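Local coordinates for glycosaminoglycan xylosylkinase (Hydra vulgaris, PDB 5XOM), which probably phosphorylates a xylose residue of proteoglycan glycosaminoglycan chains, as a secretory-pathway kinase of the Fam20 family, at residues 128-133 / 294-299. Numbering follows the deposited sequence.
Sequences GYDRHN and HLDNAK
R131 and K299 meet obliquely, the guanidinium of the first lying against the backbone of the second. One guanidinium face takes K299 CA and A298 O, both displaced toward its rim, and NH2 comes within 3.3 Å of K299 C. The arginine chain is bent at chi2 and chi3. Its NH1 gives Y129 O a hydrogen bond of 2.7 Å, with a bent N-H···O angle of 130°. R131, the N-cap residue of helix 132-144, also gives its backbone N to A298 O (2.9 Å). An alanine at R131 would keep that backbone bond, but would probably leave Y129 O without its guanidinium partner and open a gap against K299. The lysine chain passes G128, its CD 3.4 Å from G128 O, and NZ ends on D277 and Y126 O. A298 CB, directed toward segment 128-133, packs on D130 CB and CG, with CG at 3.5 Å. The D130 and D296 side chains cross at about a right angle, their carboxylate planes 74° apart and OD2 atoms 3.9 Å apart. D296 probably takes the place of the aspartate of the kinase DFG motif. K111, salt-bridged to D130, probably offsets part of the repulsion between these carboxylates on the D130 side.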
ATOM      1  N   GLY A 128       7.421   8.618 -36.514  1.00 40.00           N
ATOM      2  CA  GLY A 128       5.983   8.433 -36.385  1.00 39.24           C
ATOM      3  C   GLY A 128       5.345   9.260 -35.277  1.00 37.61           C
ATOM      4  O   GLY A 128       5.984  10.043 -34.568  1.00 36.70           O
ATOM      5  N   TYR A 129       4.033   9.064 -35.146  1.00 28.93           N
ATOM      6  CA  TYR A 129       3.229   9.686 -34.106  1.00 25.45           C
ATOM      7  C   TYR A 129       3.416   8.974 -32.775  1.00 28.86           C
ATOM      8  O   TYR A 129       3.842   7.819 -32.712  1.00 26.82           O
ATOM      9  CB  TYR A 129       1.741   9.637 -34.446  1.00 21.15           C
ATOM     10  CG  TYR A 129       1.392  10.117 -35.832  1.00 30.06           C
ATOM     11  CD1 TYR A 129       1.825  11.342 -36.289  1.00 30.07           C
ATOM     12  CD2 TYR A 129       0.641   9.338 -36.681  1.00 27.04           C
ATOM     13  CE1 TYR A 129       1.506  11.781 -37.554  1.00 29.49           C
ATOM     14  CE2 TYR A 129       0.325   9.772 -37.952  1.00 31.53           C
ATOM     15  CZ  TYR A 129       0.760  10.993 -38.382  1.00 31.93           C
ATOM     16  OH  TYR A 129       0.445  11.433 -39.647  1.00 39.04           O
ATOM     17  N   ASP A 130       3.055   9.678 -31.703  1.00 28.28           N
ATOM     18  CA  ASP A 130       2.937   9.048 -30.392  1.00 23.10           C
ATOM     19  C   ASP A 130       1.943   7.890 -30.450  1.00 25.27           C
ATOM     20  O   ASP A 130       0.846   8.033 -30.998  1.00 29.68           O
ATOM     21  CB  ASP A 130       2.457  10.089 -29.377  1.00 27.68           C
ATOM     22  CG  ASP A 130       3.582  10.943 -28.829  1.00 31.62           C
ATOM     23  OD1 ASP A 130       4.701  10.847 -29.367  1.00 32.49           O
ATOM     24  OD2 ASP A 130       3.335  11.747 -27.897  1.00 37.79           O
ATOM     25  N   ARG A 131       2.326   6.746 -29.875  1.00 25.55           N
ATOM     26  CA  ARG A 131       1.437   5.586 -29.757  1.00 24.13           C
ATOM     27  C   ARG A 131       0.770   5.607 -28.387  1.00 24.60           C
ATOM     28  O   ARG A 131       1.444   5.490 -27.355  1.00 23.13           O
ATOM     29  CB  ARG A 131       2.180   4.263 -29.947  1.00 18.70           C
ATOM     30  CG  ARG A 131       2.417   3.850 -31.401  1.00 28.18           C
ATOM     31  CD  ARG A 131       3.416   4.749 -32.092  1.00 40.13           C
ATOM     32  NE  ARG A 131       4.767   4.359 -31.747  1.00 46.78           N
ATOM     33  CZ  ARG A 131       5.853   4.959 -32.199  1.00 68.94           C
ATOM     34  NH1 ARG A 131       5.785   5.989 -33.040  1.00 79.85           N
ATOM     35  NH2 ARG A 131       7.045   4.525 -31.814  1.00 82.40           N
ATOM     36  N   HIS A 132      -0.555   5.738 -28.380  1.00 25.12           N
ATOM     37  CA  HIS A 132      -1.294   5.800 -27.124  1.00 19.79           C
ATOM     38  C   HIS A 132      -1.131   4.516 -26.319  1.00 21.64           C
ATOM     39  O   HIS A 132      -1.047   4.555 -25.088  1.00 18.54           O
ATOM     40  CB  HIS A 132      -2.770   6.064 -27.403  1.00 17.68           C
ATOM     41  CG  HIS A 132      -3.500   4.865 -27.927  1.00 25.30           C
ATOM     42  ND1 HIS A 132      -3.140   4.226 -29.094  1.00 21.81           N
ATOM     43  CD2 HIS A 132      -4.552   4.171 -27.428  1.00 17.27           C
ATOM     44  CE1 HIS A 132      -3.948   3.202 -29.304  1.00 21.50           C
ATOM     45  NE2 HIS A 132      -4.816   3.146 -28.308  1.00 20.38           N
ATOM     46  N   ASN A 133      -1.124   3.365 -26.992  1.00 19.39           N
ATOM     47  CA  ASN A 133      -1.021   2.102 -26.277  1.00 22.14           C
ATOM     48  C   ASN A 133       0.365   1.906 -25.699  1.00 20.67           C
ATOM     49  O   ASN A 133       0.520   1.158 -24.728  1.00 18.70           O
ATOM     50  CB  ASN A 133      -1.380   0.929 -27.198  1.00 21.59           C
ATOM     51  CG  ASN A 133      -0.413   0.789 -28.364  1.00 28.36           C
ATOM     52  OD1 ASN A 133      -0.106   1.767 -29.051  1.00 22.50           O
ATOM     53  ND2 ASN A 133       0.088  -0.428 -28.579  1.00 17.81           N
ATOM     54  N   HIS A 294      10.056   8.975 -15.968  1.00 29.10           N
ATOM     55  CA  HIS A 294       9.678   8.368 -17.243  1.00 29.24           C
ATOM     56  C   HIS A 294       8.395   9.033 -17.721  1.00 25.31           C
ATOM     57  O   HIS A 294       7.287   8.489 -17.648  1.00 23.63           O
ATOM     58  CB  HIS A 294       9.524   6.869 -17.100  1.00 27.52           C
ATOM     59  CG  HIS A 294      10.825   6.182 -16.707  1.00 29.99           C
ATOM     60  ND1 HIS A 294      10.854   4.927 -16.095  1.00 28.46           N
ATOM     61  CD2 HIS A 294      12.115   6.584 -16.855  1.00 23.40           C
ATOM     62  CE1 HIS A 294      12.109   4.600 -15.885  1.00 27.34           C
ATOM     63  NE2 HIS A 294      12.881   5.584 -16.334  1.00 30.23           N
ATOM     64  N   LEU A 295       8.555  10.246 -18.234  1.00 29.09           N
ATOM     65  CA  LEU A 295       7.441  11.058 -18.708  1.00 31.19           C
ATOM     66  C   LEU A 295       7.510  11.151 -20.231  1.00 32.56           C
ATOM     67  O   LEU A 295       8.597  11.299 -20.804  1.00 32.84           O
ATOM     68  CB  LEU A 295       7.482  12.437 -18.040  1.00 29.67           C
ATOM     69  CG  LEU A 295       6.465  13.484 -18.455  1.00 38.89           C
ATOM     70  CD1 LEU A 295       5.090  12.945 -18.126  1.00 40.53           C
ATOM     71  CD2 LEU A 295       6.735  14.756 -17.659  1.00 44.43           C
ATOM     72  N   ASP A 296       6.350  11.009 -20.876  1.00 32.23           N
ATOM     73  CA  ASP A 296       6.221  10.920 -22.328  1.00 32.33           C
ATOM     74  C   ASP A 296       7.000   9.727 -22.873  1.00 31.43           C
ATOM     75  O   ASP A 296       8.117   9.874 -23.381  1.00 29.11           O
ATOM     76  CB  ASP A 296       6.688  12.211 -23.011  1.00 36.65           C
ATOM     77  CG  ASP A 296       6.420  12.220 -24.519  1.00 62.34           C
ATOM     78  OD1 ASP A 296       6.563  13.300 -25.137  1.00 73.53           O
ATOM     79  OD2 ASP A 296       6.057  11.166 -25.097  1.00 65.04           O
ATOM     80  N   ASN A 297       6.406   8.540 -22.790  1.00 26.32           N
ATOM     81  CA  ASN A 297       7.033   7.311 -23.256  1.00 26.87           C
ATOM     82  C   ASN A 297       6.372   6.774 -24.519  1.00 27.58           C
ATOM     83  O   ASN A 297       6.516   5.586 -24.830  1.00 25.40           O
ATOM     84  CB  ASN A 297       7.006   6.255 -22.150  1.00 23.01           C
ATOM     85  CG  ASN A 297       7.505   6.788 -20.821  1.00 27.94           C
ATOM     86  OD1 ASN A 297       8.572   7.395 -20.747  1.00 28.74           O
ATOM     87  ND2 ASN A 297       6.729   6.564 -19.756  1.00 24.88           N
ATOM     88  N   ALA A 298       5.648   7.626 -25.253  1.00 22.33           N
ATOM     89  CA  ALA A 298       4.743   7.164 -26.303  1.00 26.45           C
ATOM     90  C   ALA A 298       5.433   6.838 -27.620  1.00 23.18           C
ATOM     91  O   ALA A 298       4.826   6.166 -28.465  1.00 24.00           O
ATOM     92  CB  ALA A 298       3.659   8.206 -26.571  1.00 25.02           C
ATOM     93  N   LYS A 299       6.674   7.271 -27.827  1.00 25.31           N
ATOM     94  CA  LYS A 299       7.345   6.960 -29.087  1.00 30.03           C
ATOM     95  C   LYS A 299       8.125   5.660 -28.926  1.00 27.91           C
ATOM     96  O   LYS A 299       9.348   5.577 -29.035  1.00 29.34           O
ATOM     97  CB  LYS A 299       8.239   8.114 -29.523  1.00 28.46           C
ATOM     98  CG  LYS A 299       8.496   8.107 -31.024  1.00 42.69           C
ATOM     99  CD  LYS A 299       7.481   8.957 -31.772  1.00 45.42           C
ATOM    100  CE  LYS A 299       7.736  10.426 -31.536  1.00 46.06           C
ATOM    101  NZ  LYS A 299       9.072  10.793 -32.078  1.00 57.40           N
TER